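Local coordinates for peptidase M16 C-terminal domain-containing protein (Enterococcus faecalis, PDB 3D3Y) that is of unknown function but belongs to the M16 peptidase-like family, and is inferred to bind a metal ion, at residues A[59-62]-A[63-67]; A[112-115]-A[116-120]; A[289-292]-A[293-297]. All coordinates share one frame; numbering follows the deposited sequence.

Contact 1. Residues A[59-62]-A[63-67]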
loop_
_atom_site.group_PDB
_atom_site.type_symbol
_atom_site.label_atom_id
_atom_site.label_comp_id
_atom_site.label_asym_id
_atom_site.label_seq_id
_atom_site.Cartn_x
_atom_site.Cartn_y
_atom_site.Cartn_z
ATOM N N ASN A 59 -9.146 -10.539 -25.933
ATOM C CA ASN A 59 -10.308 -10.405 -25.087
ATOM C C ASN A 59 -10.166 -11.316 -23.892
ATOM O O ASN A 59 -9.222 -12.102 -23.823
ATOM C CB ASN A 59 -11.610 -10.630 -25.886
ATOM C CG ASN A 59 -11.727 -12.021 -26.444
ATOM O OD1 ASN A 59 -11.579 -12.997 -25.730
ATOM N ND2 ASN A 59 -12.016 -12.116 -27.728
ATOM N N GLN A 60 -11.105 -11.222 -22.956
ATOM C CA GLN A 60 -10.988 -11.887 -21.642
ATOM C C GLN A 60 -11.250 -13.387 -21.743
ATOM O O GLN A 60 -10.720 -14.185 -20.944
ATOM C CB GLN A 60 -11.899 -11.149 -20.623
ATOM C CG GLN A 60 -11.774 -11.439 -19.115
ATOM C CD GLN A 60 -10.357 -11.542 -18.543
ATOM O OE1 GLN A 60 -9.456 -10.736 -18.821
ATOM N NE2 GLN A 60 -10.174 -12.545 -17.690
ATOM N N VAL A 61 -12.005 -13.787 -22.768
ATOM C CA VAL A 61 -12.173 -15.204 -23.078
ATOM C C VAL A 61 -10.825 -15.827 -23.490
ATOM O O VAL A 61 -10.428 -16.891 -22.983
ATOM C CB VAL A 61 -13.272 -15.445 -24.173
ATOM C CG1 VAL A 61 -13.144 -16.816 -24.818
ATOM C CG2 VAL A 61 -14.669 -15.285 -23.585
ATOM N N LYS A 62 -10.129 -15.148 -24.398
ATOM C CA LYS A 62 -8.855 -15.627 -24.915
ATOM C C LYS A 62 -7.755 -15.599 -23.853
ATOM O O LYS A 62 -6.948 -16.536 -23.750
ATOM C CB LYS A 62 -8.464 -14.836 -26.175
ATOM C CG LYS A 62 -9.361 -15.198 -27.391
ATOM C CD LYS A 62 -9.127 -14.260 -28.567
ATOM C CE LYS A 62 -10.023 -14.587 -29.761
ATOM N NZ LYS A 62 -9.843 -13.566 -30.845
ATOM N N LEU A 63 -7.742 -14.555 -23.034
ATOM C CA LEU A 63 -6.721 -14.453 -21.977
ATOM C C LEU A 63 -6.932 -15.530 -20.918
ATOM O O LEU A 63 -5.996 -16.228 -20.534
ATOM C CB LEU A 63 -6.711 -13.056 -21.360
ATOM C CG LEU A 63 -5.552 -12.669 -20.430
ATOM C CD1 LEU A 63 -5.268 -11.181 -20.551
ATOM C CD2 LEU A 63 -5.960 -13.046 -19.008
ATOM N N SER A 64 -8.167 -15.698 -20.457
ATOM C CA SER A 64 -8.405 -16.689 -19.424
ATOM C C SER A 64 -8.201 -18.135 -19.928
ATOM O O SER A 64 -7.773 -19.011 -19.189
ATOM C CB SER A 64 -9.749 -16.449 -18.736
ATOM O OG SER A 64 -10.776 -16.970 -19.497
ATOM N N GLU A 65 -8.409 -18.351 -21.215
ATOM C CA GLU A 65 -8.099 -19.610 -21.860
ATOM C C GLU A 65 -6.575 -19.870 -21.883
ATOM O O GLU A 65 -6.137 -21.000 -21.705
ATOM C CB GLU A 65 -8.696 -19.566 -23.266
ATOM C CG GLU A 65 -8.204 -20.540 -24.358
ATOM C CD GLU A 65 -8.800 -20.144 -25.748
ATOM O OE1 GLU A 65 -10.036 -19.855 -25.804
ATOM O OE2 GLU A 65 -8.054 -20.094 -26.765
ATOM N N ARG A 66 -5.770 -18.836 -22.100
ATOM C CA ARG A 66 -4.317 -18.993 -21.993
ATOM C C ARG A 66 -3.912 -19.337 -20.538
ATOM O O ARG A 66 -3.089 -20.244 -20.300
ATOM C CB ARG A 66 -3.621 -17.715 -22.444
ATOM C CG ARG A 66 -2.103 -17.759 -22.352
ATOM C CD ARG A 66 -1.523 -19.029 -23.019
ATOM N NE ARG A 66 -0.051 -18.992 -23.053
ATOM C CZ ARG A 66 0.727 -20.064 -23.189
ATOM N NH1 ARG A 66 0.194 -21.263 -23.306
ATOM N NH2 ARG A 66 2.039 -19.929 -23.216
ATOM N N LEU A 67 -4.500 -18.632 -19.568
ATOM C CA LEU A 67 -4.258 -18.936 -18.152
ATOM C C LEU A 67 -4.561 -20.407 -17.798
ATOM O O LEU A 67 -3.846 -21.052 -17.010
ATOM C CB LEU A 67 -5.024 -17.974 -17.239
ATOM C CG LEU A 67 -4.531 -16.524 -17.310
ATOM C CD1 LEU A 67 -5.532 -15.635 -16.569
ATOM C CD2 LEU A 67 -3.105 -16.425 -16.705
#
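Ser64 folds its hydroxyl back onto the preceding turn, where Gln60 O receives two bonds from one residue. Ser64 OG lies 3.1 Å from Gln60 O and in the carbonyl plane, whereas Ser64 N, at 3.0 Å from the same Gln60 O, stands 38° above that plane. The two donors therefore approach the oxygen from different directions. What brings the hydroxyl round is the first torsion: chi1 of 81° sets OG between the backbone N and the carbonyl carbon, facing back down the helix. This is the first turn of helix 60-69, and Asn59 occupies its N-cap. Asn59 OD1 accepts from Lys62 N at 2.9 Å with an N-H...O angle of 161°, the side-chain amide being turned toward that N-H. The first i to i+4 helix bond follows, with Leu63 N donating to Asn59 O at 3.0 Å. Glu65 lays CB against the preceding turn, 3.2 Å from Val61 O, and its extended chain runs on alongside Val61, leaving Glu65 OE1 4.1 Å from Val61 O. The Lys62 chain, by contrast, runs out extended from the helix. Arg66 brings only CB near Lys62 O, at 3.8 Å; its guanidinium leads away to a salt bridge with Glu69. Leu63, the buried residue of the group, packs on Tyr57 of the preceding loop.

Contact 2. Residues A[112-115]-A[116-120]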
loop_
_atom_site.group_PDB
_atom_site.type_symbol
_atom_site.label_atom_id
_atom_site.label_comp_id
_atom_site.label_asym_id
_atom_site.label_seq_id
_atom_site.Cartn_x
_atom_site.Cartn_y
_atom_site.Cartn_z
ATOM N N PHE A 112 4.245 -15.720 -21.176
ATOM C CA PHE A 112 2.976 -15.007 -20.937
ATOM C C PHE A 112 3.212 -13.592 -20.417
ATOM O O PHE A 112 2.580 -12.623 -20.887
ATOM C CB PHE A 112 2.106 -15.766 -19.939
ATOM C CG PHE A 112 0.778 -15.109 -19.687
ATOM C CD1 PHE A 112 -0.231 -15.181 -20.641
ATOM C CD2 PHE A 112 0.546 -14.421 -18.502
ATOM C CE1 PHE A 112 -1.486 -14.574 -20.404
ATOM C CE2 PHE A 112 -0.709 -13.826 -18.241
ATOM C CZ PHE A 112 -1.722 -13.902 -19.199
ATOM N N LEU A 113 4.117 -13.461 -19.456
ATOM C CA LEU A 113 4.566 -12.141 -19.030
ATOM C C LEU A 113 5.088 -11.286 -20.188
ATOM O O LEU A 113 4.816 -10.075 -20.260
ATOM C CB LEU A 113 5.613 -12.232 -17.921
ATOM C CG LEU A 113 5.179 -12.874 -16.596
ATOM C CD1 LEU A 113 6.417 -13.090 -15.778
ATOM C CD2 LEU A 113 4.156 -11.965 -15.892
ATOM N N LYS A 114 5.867 -11.890 -21.090
ATOM C CA LYS A 114 6.407 -11.115 -22.196
ATOM C C LYS A 114 5.260 -10.534 -23.039
ATOM O O LYS A 114 5.351 -9.370 -23.535
ATOM C CB LYS A 114 7.328 -11.987 -23.064
ATOM C CG LYS A 114 8.038 -11.232 -24.154
ATOM C CD LYS A 114 8.925 -12.150 -24.981
ATOM C CE LYS A 114 9.816 -11.300 -25.889
ATOM N NZ LYS A 114 10.477 -12.072 -26.995
ATOM N N GLU A 115 4.221 -11.362 -23.243
ATOM C CA GLU A 115 3.020 -10.956 -23.993
ATOM C C GLU A 115 2.331 -9.797 -23.302
ATOM O O GLU A 115 2.075 -8.730 -23.921
ATOM C CB GLU A 115 2.050 -12.135 -24.187
ATOM C CG GLU A 115 2.520 -13.199 -25.235
ATOM C CD GLU A 115 2.546 -12.656 -26.687
ATOM O OE1 GLU A 115 1.803 -11.693 -27.015
ATOM O OE2 GLU A 115 3.331 -13.192 -27.507
ATOM N N ILE A 116 2.051 -9.981 -22.016
ATOM C CA ILE A 116 1.399 -8.922 -21.221
ATOM C C ILE A 116 2.179 -7.589 -21.209
ATOM O O ILE A 116 1.613 -6.515 -21.417
ATOM C CB ILE A 116 1.141 -9.399 -19.784
ATOM C CG1 ILE A 116 0.123 -10.565 -19.790
ATOM C CG2 ILE A 116 0.699 -8.195 -18.879
ATOM C CD1 ILE A 116 -1.213 -10.256 -20.526
ATOM N N ILE A 117 3.487 -7.683 -20.978
ATOM C CA ILE A 117 4.308 -6.482 -20.779
ATOM C C ILE A 117 4.714 -5.772 -22.065
ATOM O O ILE A 117 4.642 -4.532 -22.149
ATOM C CB ILE A 117 5.539 -6.808 -19.917
ATOM C CG1 ILE A 117 5.070 -7.260 -18.521
ATOM C CG2 ILE A 117 6.484 -5.612 -19.847
ATOM C CD1 ILE A 117 6.228 -7.781 -17.656
ATOM N N PHE A 118 5.100 -6.555 -23.069
ATOM C CA PHE A 118 5.634 -6.016 -24.311
ATOM C C PHE A 118 4.680 -6.052 -25.501
ATOM O O PHE A 118 4.976 -5.486 -26.552
ATOM C CB PHE A 118 6.938 -6.746 -24.629
ATOM C CG PHE A 118 7.999 -6.542 -23.583
ATOM C CD1 PHE A 118 8.828 -5.428 -23.636
ATOM C CD2 PHE A 118 8.155 -7.452 -22.535
ATOM C CE1 PHE A 118 9.804 -5.222 -22.664
ATOM C CE2 PHE A 118 9.127 -7.253 -21.554
ATOM C CZ PHE A 118 9.947 -6.119 -21.623
ATOM N N ALA A 119 3.546 -6.728 -25.356
ATOM C CA ALA A 119 2.572 -6.761 -26.446
ATOM C C ALA A 119 1.194 -6.404 -25.920
ATOM O O ALA A 119 0.265 -7.194 -26.034
ATOM C CB ALA A 119 2.564 -8.140 -27.190
ATOM N N PRO A 120 1.058 -5.194 -25.343
ATOM C CA PRO A 120 -0.258 -4.784 -24.869
ATOM C C PRO A 120 -1.168 -4.506 -26.058
ATOM O O PRO A 120 -0.698 -4.462 -27.206
ATOM C CB PRO A 120 0.049 -3.491 -24.123
ATOM C CG PRO A 120 1.229 -2.934 -24.837
ATOM C CD PRO A 120 2.070 -4.144 -25.062
HETATM O O HOH W 1 -0.112 -10.031 -26.409
#
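The Phe112 ring carries Ile116 CG1 over one face, 4.0 Å from the ring centroid and 23° off the normal, a CH-pi contact displaced toward the rim. Ile116 CG1 comes nearest at Phe112 CE2 (3.7 Å), and Ile116 CD1 reaches Phe112 CZ (3.9 Å). With Phe112 chi1 at -178°, the ring points along the helix toward the next turn, meeting the isoleucine obliquely. On the Phe118 ring, Ile117 CG2 lies above one face, offset toward the rim, while Lys114 O sits in plane at the edge, 3.5 Å from Phe118 CD2. The Lys114 and Phe118 side chains cross at about a right angle, nearest at Lys114 CG and Phe118 CD2 (4.1 Å). Phe112 also pairs edge-to-face (T-shaped) with Phe75, and Phe118 with Phe223. At the helix C-terminus, Ala119 N still donates to Glu115 O at 2.9 Å, although the N-H...O angle falls to 135°. A water closes the turn, donating to Glu115 OE1 (2.6 Å) and Ala119 O (2.9 Å); Glu115 OE1 also accepts from Asn56. On helix 105-118, Leu113 and Ile117 rest on strand 85-95, Phe112 meets Arg66 and Leu67 of helix 60-69, and Ile117 and Phe118 touch Leu196 of helix 185-198.

Contact 3. Residues A[289-292]-A[293-297]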
loop_
_atom_site.group_PDB
_atom_site.type_symbol
_atom_site.label_atom_id
_atom_site.label_comp_id
_atom_site.label_asym_id
_atom_site.label_seq_id
_atom_site.Cartn_x
_atom_site.Cartn_y
_atom_site.Cartn_z
ATOM N N LYS A 289 -6.811 3.148 24.693
ATOM C CA LYS A 289 -7.399 4.257 25.457
ATOM C C LYS A 289 -8.566 4.958 24.775
ATOM O O LYS A 289 -9.551 5.320 25.440
ATOM C CB LYS A 289 -6.315 5.267 25.901
ATOM C CG LYS A 289 -5.315 4.622 26.869
ATOM C CD LYS A 289 -4.348 5.628 27.483
ATOM C CE LYS A 289 -3.405 4.915 28.480
ATOM N NZ LYS A 289 -4.114 4.572 29.729
ATOM N N LEU A 290 -8.491 5.151 23.461
ATOM C CA LEU A 290 -9.588 5.824 22.760
ATOM C C LEU A 290 -10.815 4.930 22.660
ATOM O O LEU A 290 -11.954 5.405 22.846
ATOM C CB LEU A 290 -9.144 6.321 21.379
ATOM C CG LEU A 290 -7.970 7.324 21.311
ATOM C CD1 LEU A 290 -7.744 7.722 19.877
ATOM C CD2 LEU A 290 -8.235 8.577 22.181
ATOM N N PHE A 291 -10.607 3.633 22.383
ATOM C CA PHE A 291 -11.771 2.714 22.377
ATOM C C PHE A 291 -12.442 2.724 23.736
ATOM O O PHE A 291 -13.658 2.925 23.845
ATOM C CB PHE A 291 -11.387 1.278 21.971
ATOM C CG PHE A 291 -12.578 0.404 21.596
ATOM C CD1 PHE A 291 -12.873 0.120 20.250
ATOM C CD2 PHE A 291 -13.412 -0.128 22.592
ATOM C CE1 PHE A 291 -13.993 -0.714 19.914
ATOM C CE2 PHE A 291 -14.534 -0.947 22.266
ATOM C CZ PHE A 291 -14.813 -1.239 20.937
HETATM N N MSE A 292 -11.641 2.521 24.776
HETATM C CA MSE A 292 -12.165 2.396 26.131
HETATM C C MSE A 292 -12.735 3.673 26.748
HETATM O O MSE A 292 -13.601 3.604 27.603
HETATM C CB MSE A 292 -11.103 1.784 27.069
HETATM C CG MSE A 292 -10.666 0.365 26.664
HETATM SE SE MSE A 292 -12.237 -0.849 26.660
HETATM C CE MSE A 292 -12.854 -0.600 28.480
ATOM N N ASN A 293 -12.262 4.834 26.331
ATOM C CA ASN A 293 -12.650 6.082 26.995
ATOM C C ASN A 293 -13.509 7.014 26.158
ATOM O O ASN A 293 -14.358 7.719 26.704
ATOM C CB ASN A 293 -11.401 6.819 27.487
ATOM C CG ASN A 293 -10.765 6.121 28.658
ATOM O OD1 ASN A 293 -11.231 6.261 29.777
ATOM N ND2 ASN A 293 -9.747 5.320 28.399
ATOM N N VAL A 294 -13.293 7.043 24.850
ATOM C CA VAL A 294 -14.127 7.908 24.000
ATOM C C VAL A 294 -15.332 7.111 23.478
ATOM O O VAL A 294 -16.455 7.578 23.542
ATOM C CB VAL A 294 -13.367 8.532 22.818
ATOM C CG1 VAL A 294 -14.250 9.612 22.146
ATOM C CG2 VAL A 294 -12.024 9.110 23.259
ATOM N N ARG A 295 -15.102 5.908 22.980
ATOM C CA ARG A 295 -16.210 5.077 22.518
ATOM C C ARG A 295 -17.014 4.466 23.675
ATOM O O ARG A 295 -18.215 4.708 23.806
ATOM C CB ARG A 295 -15.672 3.975 21.605
ATOM C CG ARG A 295 -16.760 3.066 21.061
ATOM C CD ARG A 295 -16.129 1.979 20.228
ATOM N NE ARG A 295 -17.149 1.085 19.681
ATOM C CZ ARG A 295 -17.068 0.496 18.487
ATOM N NH1 ARG A 295 -16.010 0.700 17.688
ATOM N NH2 ARG A 295 -18.054 -0.286 18.088
ATOM N N GLU A 296 -16.358 3.644 24.493
ATOM C CA GLU A 296 -16.970 3.156 25.719
ATOM C C GLU A 296 -16.879 4.297 26.736
ATOM O O GLU A 296 -16.230 5.326 26.485
ATOM C CB GLU A 296 -16.236 1.920 26.251
ATOM C CG GLU A 296 -16.024 0.813 25.196
ATOM C CD GLU A 296 -17.256 -0.081 24.999
ATOM O OE1 GLU A 296 -18.142 -0.072 25.862
ATOM O OE2 GLU A 296 -17.331 -0.817 23.991
ATOM N N LYS A 297 -17.543 4.110 27.864
ATOM C CA LYS A 297 -17.520 5.058 28.973
ATOM C C LYS A 297 -18.215 6.381 28.645
ATOM O O LYS A 297 -19.326 6.604 29.114
ATOM C CB LYS A 297 -16.101 5.226 29.532
ATOM C CG LYS A 297 -15.535 3.887 30.034
ATOM C CD LYS A 297 -14.350 4.070 30.952
ATOM C CE LYS A 297 -13.443 2.856 30.916
ATOM N NZ LYS A 297 -12.028 3.290 31.224
#
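Lys289 O is gripped twice by Asn293, through Asn293 N at 2.9 Å and Asn293 ND2 at 3.0 Å. The side-chain bond is the better oriented: ND2 lies on a carbonyl lone pair, and the oxygen is only 6° out of the asparagine amide plane. On the other end of that amide, OD1 takes a weak bond from Lys297 NZ at 3.4 Å. Leu290 O is also doubly used, by Val294 N at 2.9 Å and by Arg295 N at 3.2 Å; the second of these is an i to i+5 bond, the mark of a pi-type turn. Glu296 N repeats that spacing with a nearly straight bond (177°) to Phe291 O, so the helix ends in a widened turn. Alongside it, Arg295 extends over the Phe291 ring: CD makes a CH-pi contact 3.6 Å from the centroid, and the guanidinium lies 22° from the ring plane, with NE and NH1 above the CZ-CE1 side. The ammonium of Lys289 is satisfied outside the turn, by a salt bridge to Glu349 and a hydrogen bond to Lys344 O. Short helix 289-295 sits against helix 326-341, where Lys289, Leu290 and Asn293 touch Glu336, and against helix 272-284 through Ile281 and Phe282.

Overall arrangement
Contacts 1 and 2 lie side by side where helices 60-69 and 105-118 pack together, their centres 13 Å apart. Phe112 is the shared element: Arg66 CG lies 3.6 Å from its CD1, and Leu67 CD2 lies 3.8 Å from its CZ. Leu63 CD1 adds a looser approach to Ile116 CD1 at 4.2 Å, so one side of each helical turn faces the other. Contact 3 is remote, its centre 52 Å from either of the other two and on the opposite side of the chain's centre. It falls in the region assigned to the inactive M16 peptidase domain. An acetate near Gln60 and an ethanediol near Phe118 probably came from the crystallisation liquor.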